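Local coordinates for protein glycerol dehydratase (Clostridium butyricum, PDB 1R9D) that probably dehydrates glycerol without vitamin B12, as a glycyl radical enzyme of the pyruvate formate lyase type, at residues 10-15 / 236-241; 69-74 / 304-309; 551-556 / 637-642; 667-672 / 690-695. One frame throughout, in Å; residues are numbered along the deposited sequence.

Interaction 1: residues 10-15 / 236-241; sequences TERINI and AKRKAE
R12 and E241 reach toward each other from opposite directions, and the guanidinium takes the carboxylate end-on with two nitrogens, one to each oxygen. R12 NH2 to E241 OE2 is the shorter and straighter arm, at 2.9 Å and 165°. The other, R12 NH1 to E241 OE1, is longer at 3.1 Å and more bent. The grip is twisted, since the two planes stand 69° apart: OE2 lies in the guanidinium plane, yet both oxygens are approached from above the plane of the carboxylate. E241 OE1 carries a second donor on its anti lone pair, R238 NH1 at 2.7 Å, a bridge made within one turn of helix. The two arginines thus share one carboxylate, which brings R12 NH1 within 4.0 Å of R238 NH1. With CG anti to the backbone N (chi1 -177°) and a bend at chi2, R238 folds back beside E241. Further out, R12 NE forms a salt bridge with E309, while the backbone carbonyls of Q69 and E70 take NH1 of R12 and of R238. At the enzyme surface, this network ties the first turn of helix 11-22 to the first turns of helix 236-252, across loop 69-74 and beside helix 304-317.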
loop_
_atom_site.group_PDB
_atom_site.type_symbol
_atom_site.label_atom_id
_atom_site.label_comp_id
_atom_site.label_asym_id
_atom_site.label_seq_id
_atom_site.Cartn_x
_atom_site.Cartn_y
_atom_site.Cartn_z
ATOM N N THR A 10 34.716 -36.679 14.674
ATOM C CA THR A 10 34.558 -37.935 13.940
ATOM C C THR A 10 34.950 -37.781 12.475
ATOM O O THR A 10 34.960 -36.676 11.932
ATOM C CB THR A 10 33.098 -38.445 13.978
ATOM O OG1 THR A 10 32.252 -37.526 13.278
ATOM C CG2 THR A 10 32.613 -38.585 15.407
ATOM N N GLU A 11 35.266 -38.902 11.833
ATOM C CA GLU A 11 35.644 -38.887 10.429
ATOM C C GLU A 11 34.512 -38.291 9.593
ATOM O O GLU A 11 34.755 -37.664 8.565
ATOM C CB GLU A 11 35.961 -40.310 9.957
ATOM C CG GLU A 11 36.319 -40.422 8.486
ATOM C CD GLU A 11 37.322 -39.374 8.039
ATOM O OE1 GLU A 11 38.269 -39.084 8.801
ATOM O OE2 GLU A 11 37.168 -38.848 6.914
ATOM N N ARG A 12 33.278 -38.486 10.046
ATOM C CA ARG A 12 32.113 -37.956 9.342
ATOM C C ARG A 12 32.257 -36.447 9.168
ATOM O O ARG A 12 32.014 -35.906 8.093
ATOM C CB ARG A 12 30.829 -38.239 10.124
ATOM C CG ARG A 12 29.563 -37.792 9.392
ATOM C CD ARG A 12 28.383 -37.639 10.339
ATOM N NE ARG A 12 28.080 -38.864 11.073
ATOM C CZ ARG A 12 27.532 -39.951 10.535
ATOM N NH1 ARG A 12 27.218 -39.974 9.247
ATOM N NH2 ARG A 12 27.286 -41.012 11.295
ATOM N N ILE A 13 32.655 -35.772 10.240
ATOM C CA ILE A 13 32.822 -34.324 10.194
ATOM C C ILE A 13 33.882 -33.925 9.171
ATOM O O ILE A 13 33.711 -32.950 8.440
ATOM C CB ILE A 13 33.192 -33.772 11.587
ATOM C CG1 ILE A 13 32.119 -34.184 12.598
ATOM C CG2 ILE A 13 33.327 -32.256 11.538
ATOM C CD1 ILE A 13 30.691 -33.859 12.159
ATOM N N ASN A 14 34.975 -34.680 9.102
ATOM C CA ASN A 14 36.019 -34.362 8.136
ATOM C C ASN A 14 35.492 -34.501 6.710
ATOM O O ASN A 14 35.841 -33.713 5.830
ATOM C CB ASN A 14 37.238 -35.270 8.328
ATOM C CG ASN A 14 37.877 -35.103 9.693
ATOM O OD1 ASN A 14 37.981 -33.989 10.210
ATOM N ND2 ASN A 14 38.319 -36.208 10.282
ATOM N N ILE A 15 34.650 -35.504 6.485
ATOM C CA ILE A 15 34.075 -35.732 5.164
ATOM C C ILE A 15 33.112 -34.609 4.774
ATOM O O ILE A 15 33.150 -34.109 3.650
ATOM C CB ILE A 15 33.322 -37.080 5.111
ATOM C CG1 ILE A 15 34.316 -38.230 5.298
ATOM C CG2 ILE A 15 32.591 -37.221 3.776
ATOM C CD1 ILE A 15 33.668 -39.588 5.419
ATOM N N ALA A 236 24.616 -51.218 6.171
ATOM C CA ALA A 236 23.644 -51.303 7.250
ATOM C C ALA A 236 23.657 -50.096 8.188
ATOM O O ALA A 236 22.604 -49.620 8.605
ATOM C CB ALA A 236 23.871 -52.577 8.047
ATOM N N LYS A 237 24.844 -49.606 8.526
ATOM C CA LYS A 237 24.946 -48.467 9.429
ATOM C C LYS A 237 24.321 -47.204 8.837
ATOM O O LYS A 237 23.492 -46.556 9.478
ATOM C CB LYS A 237 26.412 -48.202 9.789
ATOM C CG LYS A 237 26.588 -47.098 10.823
ATOM C CD LYS A 237 28.044 -46.910 11.210
ATOM C CE LYS A 237 28.184 -45.818 12.262
ATOM N NZ LYS A 237 29.591 -45.667 12.727
ATOM N N ARG A 238 24.719 -46.861 7.617
ATOM C CA ARG A 238 24.198 -45.676 6.951
ATOM C C ARG A 238 22.707 -45.826 6.650
ATOM O O ARG A 238 21.946 -44.860 6.733
ATOM C CB ARG A 238 24.983 -45.413 5.658
ATOM C CG ARG A 238 24.580 -44.144 4.912
ATOM C CD ARG A 238 24.585 -42.926 5.834
ATOM N NE ARG A 238 24.200 -41.701 5.137
ATOM C CZ ARG A 238 23.865 -40.570 5.753
ATOM N NH1 ARG A 238 23.866 -40.510 7.077
ATOM N NH2 ARG A 238 23.532 -39.501 5.045
ATOM N N LYS A 239 22.291 -47.040 6.304
ATOM C CA LYS A 239 20.889 -47.292 6.009
ATOM C C LYS A 239 20.052 -46.966 7.244
ATOM O O LYS A 239 18.981 -46.367 7.139
ATOM C CB LYS A 239 20.689 -48.759 5.603
ATOM C CG LYS A 239 19.304 -49.073 5.077
ATOM C CD LYS A 239 19.220 -50.514 4.586
ATOM C CE LYS A 239 17.873 -50.791 3.944
ATOM N NZ LYS A 239 17.770 -52.193 3.460
ATOM N N ALA A 240 20.555 -47.347 8.416
ATOM C CA ALA A 240 19.855 -47.084 9.667
ATOM C C ALA A 240 19.816 -45.581 9.946
ATOM O O ALA A 240 18.836 -45.066 10.485
ATOM C CB ALA A 240 20.543 -47.809 10.816
ATOM N N GLU A 241 20.889 -44.888 9.577
ATOM C CA GLU A 241 20.973 -43.440 9.774
ATOM C C GLU A 241 19.911 -42.736 8.933
ATOM O O GLU A 241 19.172 -41.890 9.432
ATOM C CB GLU A 241 22.364 -42.929 9.377
ATOM C CG GLU A 241 23.442 -43.148 10.435
ATOM C CD GLU A 241 24.848 -42.864 9.926
ATOM O OE1 GLU A 241 25.000 -42.110 8.939
ATOM O OE2 GLU A 241 25.810 -43.389 10.527
#

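Interaction 2: residues 69-74 / 304-309; sequences QELIVG and DKFAQE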
loop_
_atom_site.group_PDB
_atom_site.type_symbol
_atom_site.label_atom_id
_atom_site.label_comp_id
_atom_site.label_asym_id
_atom_site.label_seq_id
_atom_site.Cartn_x
_atom_site.Cartn_y
_atom_site.Cartn_z
ATOM N N GLN A 69 26.661 -38.886 3.904
ATOM C CA GLN A 69 27.030 -38.922 5.319
ATOM C C GLN A 69 26.405 -37.868 6.240
ATOM O O GLN A 69 26.788 -37.760 7.402
ATOM C CB GLN A 69 28.556 -38.872 5.458
ATOM C CG GLN A 69 29.291 -40.024 4.776
ATOM C CD GLN A 69 28.743 -41.387 5.178
ATOM O OE1 GLN A 69 28.588 -41.685 6.365
ATOM N NE2 GLN A 69 28.453 -42.225 4.184
ATOM N N GLU A 70 25.446 -37.100 5.736
ATOM C CA GLU A 70 24.801 -36.081 6.564
ATOM C C GLU A 70 23.883 -36.671 7.634
ATOM O O GLU A 70 23.199 -37.669 7.397
ATOM C CB GLU A 70 23.982 -35.117 5.694
ATOM C CG GLU A 70 24.779 -33.977 5.071
ATOM C CD GLU A 70 23.895 -32.967 4.349
ATOM O OE1 GLU A 70 24.337 -31.811 4.173
ATOM O OE2 GLU A 70 22.764 -33.329 3.949
ATOM N N LEU A 71 23.880 -36.052 8.813
ATOM C CA LEU A 71 23.009 -36.470 9.907
ATOM C C LEU A 71 21.887 -35.432 9.992
ATOM O O LEU A 71 20.750 -35.746 10.346
ATOM C CB LEU A 71 23.769 -36.523 11.236
ATOM C CG LEU A 71 24.751 -37.675 11.476
ATOM C CD1 LEU A 71 25.448 -37.481 12.812
ATOM C CD2 LEU A 71 24.007 -39.003 11.460
ATOM N N ILE A 72 22.228 -34.192 9.661
ATOM C CA ILE A 72 21.275 -33.083 9.663
ATOM C C ILE A 72 21.063 -32.727 8.197
ATOM O O ILE A 72 22.011 -32.374 7.499
ATOM C CB ILE A 72 21.844 -31.854 10.419
ATOM C CG1 ILE A 72 22.029 -32.190 11.903
ATOM C CG2 ILE A 72 20.921 -30.645 10.231
ATOM C CD1 ILE A 72 20.729 -32.443 12.658
ATOM N N VAL A 73 19.824 -32.814 7.724
ATOM C CA VAL A 73 19.544 -32.536 6.321
ATOM C C VAL A 73 18.816 -31.227 6.029
ATOM O O VAL A 73 18.153 -30.662 6.896
ATOM C CB VAL A 73 18.738 -33.699 5.686
ATOM C CG1 VAL A 73 19.563 -34.978 5.723
ATOM C CG2 VAL A 73 17.429 -33.899 6.431
ATOM N N GLY A 74 18.945 -30.773 4.787
ATOM C CA GLY A 74 18.325 -29.536 4.349
ATOM C C GLY A 74 19.360 -28.713 3.609
ATOM O O GLY A 74 20.224 -28.091 4.232
ATOM N N ASP A 304 27.243 -37.802 25.059
ATOM C CA ASP A 304 27.867 -36.519 24.757
ATOM C C ASP A 304 28.576 -36.538 23.413
ATOM O O ASP A 304 28.571 -35.541 22.687
ATOM C CB ASP A 304 28.859 -36.125 25.854
ATOM C CG ASP A 304 28.185 -35.871 27.184
ATOM O OD1 ASP A 304 27.030 -35.396 27.182
ATOM O OD2 ASP A 304 28.814 -36.132 28.232
ATOM N N LYS A 305 29.181 -37.672 23.072
ATOM C CA LYS A 305 29.890 -37.772 21.807
ATOM C C LYS A 305 28.960 -37.568 20.611
ATOM O O LYS A 305 29.328 -36.906 19.641
ATOM C CB LYS A 305 30.599 -39.125 21.683
ATOM C CG LYS A 305 31.475 -39.210 20.443
ATOM C CD LYS A 305 32.272 -40.502 20.369
ATOM C CE LYS A 305 33.185 -40.490 19.147
ATOM N NZ LYS A 305 33.983 -41.740 19.009
ATOM N N PHE A 306 27.758 -38.134 20.677
ATOM C CA PHE A 306 26.809 -37.989 19.579
ATOM C C PHE A 306 26.189 -36.594 19.581
ATOM O O PHE A 306 25.936 -36.020 18.519
ATOM C CB PHE A 306 25.704 -39.047 19.658
ATOM C CG PHE A 306 24.811 -39.079 18.444
ATOM C CD1 PHE A 306 25.361 -39.163 17.166
ATOM C CD2 PHE A 306 23.429 -39.010 18.572
ATOM C CE1 PHE A 306 24.548 -39.174 16.034
ATOM C CE2 PHE A 306 22.605 -39.022 17.447
ATOM C CZ PHE A 306 23.165 -39.103 16.174
ATOM N N ALA A 307 25.942 -36.053 20.770
ATOM C CA ALA A 307 25.378 -34.712 20.878
ATOM C C ALA A 307 26.375 -33.751 20.241
ATOM O O ALA A 307 25.997 -32.847 19.497
ATOM C CB ALA A 307 25.150 -34.342 22.347
ATOM N N GLN A 308 27.658 -33.960 20.525
ATOM C CA GLN A 308 28.698 -33.109 19.964
ATOM C C GLN A 308 28.794 -33.276 18.449
ATOM O O GLN A 308 29.011 -32.303 17.732
ATOM C CB GLN A 308 30.055 -33.415 20.603
ATOM C CG GLN A 308 31.183 -32.511 20.112
ATOM C CD GLN A 308 31.009 -31.056 20.540
ATOM O OE1 GLN A 308 30.916 -30.755 21.729
ATOM N NE2 GLN A 308 30.972 -30.152 19.567
ATOM N N GLU A 309 28.635 -34.499 17.954
ATOM C CA GLU A 309 28.708 -34.723 16.510
ATOM C C GLU A 309 27.553 -34.012 15.796
ATOM O O GLU A 309 27.723 -33.487 14.698
ATOM C CB GLU A 309 28.691 -36.230 16.188
ATOM C CG GLU A 309 28.807 -36.560 14.698
ATOM C CD GLU A 309 28.977 -38.054 14.426
ATOM O OE1 GLU A 309 28.369 -38.867 15.150
ATOM O OE2 GLU A 309 29.709 -38.416 13.477
#
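L71 lays its CD1 methyl against two side chains one helical turn apart, F306 and E309, packing a loop onto a helix in the helical outer part of this pyruvate formate lyase-like fold. CD1 is 3.7 Å from CE1 of F306, the leucine and the phenylalanine extending from opposite directions. The same methyl lies 3.9 Å from CD of E309, whose extended chain runs across the leucine at about a right angle, so that CG, CD and OE1 all border it. The leucine reaches this far because its CD1 continues the chain outward, trans to CA (chi2 177°). Three residues apart, F306 and E309 lie on the same side of helix 304-317, and each has CG anti to its backbone N. OE2 of E309 is hydrogen-bonded by T10 OG1, so the methyl touches a carboxylate already fixed by polar partners, R12 among them. Behind L71 the loop lies along helix 260-277, where Y261, Q265 and W268 bind the carbonyls of L71, V73 and G74. The second carboxylate oxygen, OE1 of E309, lies in the plane of the F306 ring at its edge, 3.6 Å from CD1 of that phenylalanine.

Interaction 3: residues 551-556 / 637-642; sequences VGVANI and PGLYPS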
loop_
_atom_site.group_PDB
_atom_site.type_symbol
_atom_site.label_atom_id
_atom_site.label_comp_id
_atom_site.label_asym_id
_atom_site.label_seq_id
_atom_site.Cartn_x
_atom_site.Cartn_y
_atom_site.Cartn_z
ATOM N N VAL A 551 32.400 4.690 9.458
ATOM C CA VAL A 551 33.675 4.047 9.147
ATOM C C VAL A 551 34.795 5.083 9.087
ATOM O O VAL A 551 34.649 6.114 8.435
ATOM C CB VAL A 551 33.604 3.326 7.783
ATOM C CG1 VAL A 551 34.924 2.607 7.493
ATOM C CG2 VAL A 551 32.432 2.347 7.785
ATOM N N GLY A 552 35.897 4.807 9.784
ATOM C CA GLY A 552 37.043 5.706 9.780
ATOM C C GLY A 552 37.313 6.461 11.074
ATOM O O GLY A 552 37.878 7.557 11.044
ATOM N N VAL A 553 36.946 5.879 12.212
ATOM C CA VAL A 553 37.140 6.555 13.499
ATOM C C VAL A 553 38.576 6.987 13.826
ATOM O O VAL A 553 38.795 8.125 14.239
ATOM C CB VAL A 553 36.597 5.698 14.672
ATOM C CG1 VAL A 553 36.846 6.419 16.004
ATOM C CG2 VAL A 553 35.097 5.472 14.495
ATOM N N ALA A 554 39.552 6.100 13.660
ATOM C CA ALA A 554 40.931 6.473 13.967
ATOM C C ALA A 554 41.417 7.557 13.012
ATOM O O ALA A 554 42.166 8.454 13.409
ATOM C CB ALA A 554 41.845 5.260 13.889
ATOM N N ASN A 555 40.986 7.484 11.755
ATOM C CA ASN A 555 41.400 8.477 10.771
ATOM C C ASN A 555 40.877 9.867 11.144
ATOM O O ASN A 555 41.572 10.870 10.965
ATOM C CB ASN A 555 40.910 8.089 9.369
ATOM C CG ASN A 555 41.407 6.718 8.938
ATOM O OD1 ASN A 555 40.730 5.710 9.136
ATOM N ND2 ASN A 555 42.608 6.673 8.365
ATOM N N ILE A 556 39.658 9.926 11.673
ATOM C CA ILE A 556 39.076 11.204 12.072
ATOM C C ILE A 556 39.765 11.786 13.301
ATOM O O ILE A 556 40.053 12.980 13.346
ATOM C CB ILE A 556 37.546 11.068 12.333
ATOM C CG1 ILE A 556 36.786 11.193 11.009
ATOM C CG2 ILE A 556 37.060 12.164 13.280
ATOM C CD1 ILE A 556 37.305 10.307 9.912
ATOM N N PRO A 637 23.275 4.616 15.900
ATOM C CA PRO A 637 24.551 4.441 15.206
ATOM C C PRO A 637 25.421 3.269 15.639
ATOM O O PRO A 637 25.365 2.813 16.774
ATOM C CB PRO A 637 25.243 5.776 15.446
ATOM C CG PRO A 637 24.815 6.096 16.860
ATOM C CD PRO A 637 23.332 5.760 16.835
ATOM N N GLY A 638 26.225 2.788 14.698
ATOM C CA GLY A 638 27.159 1.716 14.974
ATOM C C GLY A 638 28.493 2.177 14.404
ATOM O O GLY A 638 28.526 3.149 13.647
ATOM N N LEU A 639 29.577 1.498 14.770
ATOM C CA LEU A 639 30.912 1.833 14.279
ATOM C C LEU A 639 31.670 0.545 13.942
ATOM O O LEU A 639 32.504 0.089 14.717
ATOM C CB LEU A 639 31.683 2.638 15.342
ATOM C CG LEU A 639 31.094 3.990 15.774
ATOM C CD1 LEU A 639 31.810 4.473 17.021
ATOM C CD2 LEU A 639 31.217 5.015 14.646
ATOM N N TYR A 640 31.342 -0.053 12.796
ATOM C CA TYR A 640 32.002 -1.280 12.332
ATOM C C TYR A 640 32.091 -1.198 10.807
ATOM O O TYR A 640 31.299 -0.496 10.177
ATOM C CB TYR A 640 31.263 -2.531 12.824
ATOM C CG TYR A 640 29.872 -2.767 12.279
ATOM C CD1 TYR A 640 29.683 -3.341 11.023
ATOM C CD2 TYR A 640 28.746 -2.483 13.051
ATOM C CE1 TYR A 640 28.399 -3.636 10.549
ATOM C CE2 TYR A 640 27.462 -2.770 12.591
ATOM C CZ TYR A 640 27.295 -3.346 11.345
ATOM O OH TYR A 640 26.024 -3.639 10.900
ATOM N N PRO A 641 33.032 -1.934 10.188
ATOM C CA PRO A 641 33.104 -1.788 8.737
ATOM C C PRO A 641 32.978 -2.988 7.809
ATOM O O PRO A 641 33.020 -2.804 6.593
ATOM C CB PRO A 641 34.482 -1.187 8.571
ATOM C CG PRO A 641 35.284 -2.113 9.494
ATOM C CD PRO A 641 34.343 -2.364 10.711
ATOM N N SER A 642 32.846 -4.192 8.349
ATOM C CA SER A 642 32.828 -5.378 7.490
ATOM C C SER A 642 34.172 -5.266 6.750
ATOM O O SER A 642 35.212 -5.153 7.399
ATOM C CB SER A 642 31.661 -5.337 6.503
ATOM O OG SER A 642 31.560 -6.578 5.820
#
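V551, L639 and V553 bury the most surface here, in a contact made by apolar side chains and enclosed by the protein, with no hydrogen bond between the segments. V551, at the end of strand 543-551, brings both methyls to CB of P641: CG1 is 4.0 Å from P641 CB and CG2 is 4.2 Å from that same atom. CG2 also rests 3.9 Å from the carbonyl O of Y640. Two residues on, V553 sends CG2 to CD2 of L639 at 3.9 Å, the side chains crossing at about a right angle. A chi1 of 179° sets CG1 of V553 anti to the backbone N, which leaves CG2 beside that N and facing L639. Between the valines, G552 takes a positive phi of 110° and serves as N-cap of helix 553-569, turning the chain from strand into helix so that V553 points at segment 637-642, while V551 meets it with the ends of its branches. G638 is also joined by backbone hydrogen bonds with P548 and G550 of strand 543-551. P641 points toward the valines, L639 reaches V553 with CD2, and Y640 between them starts away. Its OH is bonded to the carbonyl of H446, and its side chain comes within about 3 Å of bound glycerol. The strand-to-helix turn thus packs on the loop whose Y640 borders the ligand, consistent with a glycyl radical enzyme of the pyruvate formate lyase-like family.

Interaction 4: residues 667-672 / 690-695; sequences DGVSPS and LDHFIA
With chi1 at -65°, V669 puts CG1 beside its backbone N and CG2 between N and the carbonyl carbon, while L690 (chi1 -52°) holds CG anti to the carbonyl carbon and extends CD1 toward the valine. V669 is the third residue of a type II' beta turn from D667 to S670, with G668 supplying the positive phi of the second position. The turn thereby presents the valine at its corner to segment 690-695, within the glycine radical family region. L690 CD1 settles on the stem of the side chain, 3.6 Å from V669 CB and 3.7 Å from V669 CG1, as the two chains slide past each other in opposite directions. The other methyl, V669 CG2, approaches the edge of the H692 imidazole more loosely, 4.3 Å from CE1 of that ring. Both ring nitrogens are engaged, ND1 by T699 and NE2 by the carbonyl of V687, which fixes the ring that the valine borders. Between the leucine and the histidine, D691 bends the chain: its OD1 accepts from F693 N, an Asx turn, and from I694 N, which makes the wider Asx motif, both at 3.0 Å. The valine's own turn is closed twice, because D667 O accepts both N and OG of S670, each at 3.1 Å, from opposite faces of the carbonyl plane.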
loop_
_atom_site.group_PDB
_atom_site.type_symbol
_atom_site.label_atom_id
_atom_site.label_comp_id
_atom_site.label_asym_id
_atom_site.label_seq_id
_atom_site.Cartn_x
_atom_site.Cartn_y
_atom_site.Cartn_z
ATOM N N ASP A 667 39.830 0.054 10.510
ATOM C CA ASP A 667 38.695 -0.847 10.707
ATOM C C ASP A 667 38.015 -0.663 12.070
ATOM O O ASP A 667 38.670 -0.722 13.107
ATOM C CB ASP A 667 39.170 -2.297 10.552
ATOM C CG ASP A 667 40.399 -2.603 11.400
ATOM O OD1 ASP A 667 40.279 -3.382 12.368
ATOM O OD2 ASP A 667 41.486 -2.055 11.105
ATOM N N GLY A 668 36.702 -0.439 12.060
ATOM C CA GLY A 668 35.965 -0.258 13.302
ATOM C C GLY A 668 36.524 0.879 14.142
ATOM O O GLY A 668 36.769 1.967 13.629
ATOM N N VAL A 669 36.720 0.633 15.433
ATOM C CA VAL A 669 37.274 1.653 16.315
ATOM C C VAL A 669 38.734 1.335 16.643
ATOM O O VAL A 669 39.299 1.869 17.596
ATOM C CB VAL A 669 36.458 1.771 17.626
ATOM C CG1 VAL A 669 35.056 2.275 17.304
ATOM C CG2 VAL A 669 36.397 0.417 18.342
ATOM N N SER A 670 39.338 0.455 15.844
ATOM C CA SER A 670 40.730 0.056 16.045
ATOM C C SER A 670 41.685 1.155 15.578
ATOM O O SER A 670 41.385 1.889 14.644
ATOM C CB SER A 670 41.046 -1.216 15.240
ATOM O OG SER A 670 40.054 -2.212 15.406
ATOM N N PRO A 671 42.853 1.280 16.231
ATOM C CA PRO A 671 43.830 2.301 15.837
ATOM C C PRO A 671 44.293 2.033 14.401
ATOM O O PRO A 671 44.210 0.895 13.929
ATOM C CB PRO A 671 44.963 2.097 16.843
ATOM C CG PRO A 671 44.240 1.624 18.070
ATOM C CD PRO A 671 43.243 0.632 17.495
ATOM N N SER A 672 44.764 3.067 13.707
ATOM C CA SER A 672 45.249 2.904 12.334
ATOM C C SER A 672 46.511 2.047 12.341
ATOM O O SER A 672 47.234 2.011 13.330
ATOM C CB SER A 672 45.567 4.264 11.702
ATOM O OG SER A 672 44.392 5.026 11.493
ATOM N N LEU A 690 36.178 6.170 23.877
ATOM C CA LEU A 690 35.079 6.520 22.984
ATOM C C LEU A 690 33.760 6.246 23.714
ATOM O O LEU A 690 33.739 5.527 24.713
ATOM C CB LEU A 690 35.135 5.663 21.719
ATOM C CG LEU A 690 36.456 5.628 20.950
ATOM C CD1 LEU A 690 36.361 4.576 19.835
ATOM C CD2 LEU A 690 36.764 7.008 20.382
ATOM N N ASP A 691 32.668 6.821 23.219
ATOM C CA ASP A 691 31.351 6.600 23.826
ATOM C C ASP A 691 30.728 5.345 23.206
ATOM O O ASP A 691 30.086 5.412 22.154
ATOM C CB ASP A 691 30.433 7.804 23.576
ATOM C CG ASP A 691 29.101 7.689 24.305
ATOM O OD1 ASP A 691 28.725 6.564 24.695
ATOM O OD2 ASP A 691 28.422 8.725 24.477
ATOM N N HIS A 692 30.927 4.202 23.855
ATOM C CA HIS A 692 30.393 2.932 23.362
ATOM C C HIS A 692 28.920 2.722 23.727
ATOM O O HIS A 692 28.299 1.753 23.282
ATOM C CB HIS A 692 31.225 1.776 23.917
ATOM C CG HIS A 692 32.633 1.745 23.405
ATOM N ND1 HIS A 692 32.986 1.108 22.235
ATOM C CD2 HIS A 692 33.776 2.272 23.907
ATOM C CE1 HIS A 692 34.286 1.238 22.039
ATOM N NE2 HIS A 692 34.791 1.939 23.039
ATOM N N PHE A 693 28.365 3.618 24.539
ATOM C CA PHE A 693 26.964 3.507 24.938
ATOM C C PHE A 693 26.027 4.078 23.874
ATOM O O PHE A 693 24.970 3.512 23.601
ATOM C CB PHE A 693 26.709 4.250 26.264
ATOM C CG PHE A 693 27.338 3.601 27.468
ATOM C CD1 PHE A 693 28.684 3.793 27.762
ATOM C CD2 PHE A 693 26.575 2.805 28.321
ATOM C CE1 PHE A 693 29.264 3.207 28.890
ATOM C CE2 PHE A 693 27.141 2.214 29.451
ATOM C CZ PHE A 693 28.488 2.416 29.738
ATOM N N ILE A 694 26.412 5.206 23.282
ATOM C CA ILE A 694 25.575 5.852 22.272
ATOM C C ILE A 694 25.558 5.060 20.964
ATOM O O ILE A 694 24.551 5.045 20.256
ATOM C CB ILE A 694 26.047 7.304 22.003
ATOM C CG1 ILE A 694 24.967 8.061 21.225
ATOM C CG2 ILE A 694 27.359 7.305 21.229
ATOM C CD1 ILE A 694 25.226 9.555 21.097
ATOM N N ALA A 695 26.674 4.406 20.655
ATOM C CA ALA A 695 26.780 3.588 19.447
ATOM C C ALA A 695 26.209 2.209 19.767
ATOM O O ALA A 695 26.908 1.196 19.683
ATOM C CB ALA A 695 28.243 3.467 19.023
#

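The four contacts form two clusters on opposite sides of the chain's centre. Interactions 1 and 2, their centres 9 Å apart, alternate along the chain: 10-15 and 69-74 come first, then 236-241 and 304-309. They join through T10 OG1 and E309 OE2, 2.7 Å apart, and through R12, so helices 11-22, 236-252 and 304-317 close round one loop. Interactions 3 and 4 follow in series, with centres 7 Å apart. There P641 packs on G668 and A554 on S670, bringing the pyruvate formate lyase-like region against the glycine radical region, with glycerol bound beside interaction 3 and about 14 Å from the V669 side chain of interaction 4. About 40 Å separates the centres of interactions 2 and 3.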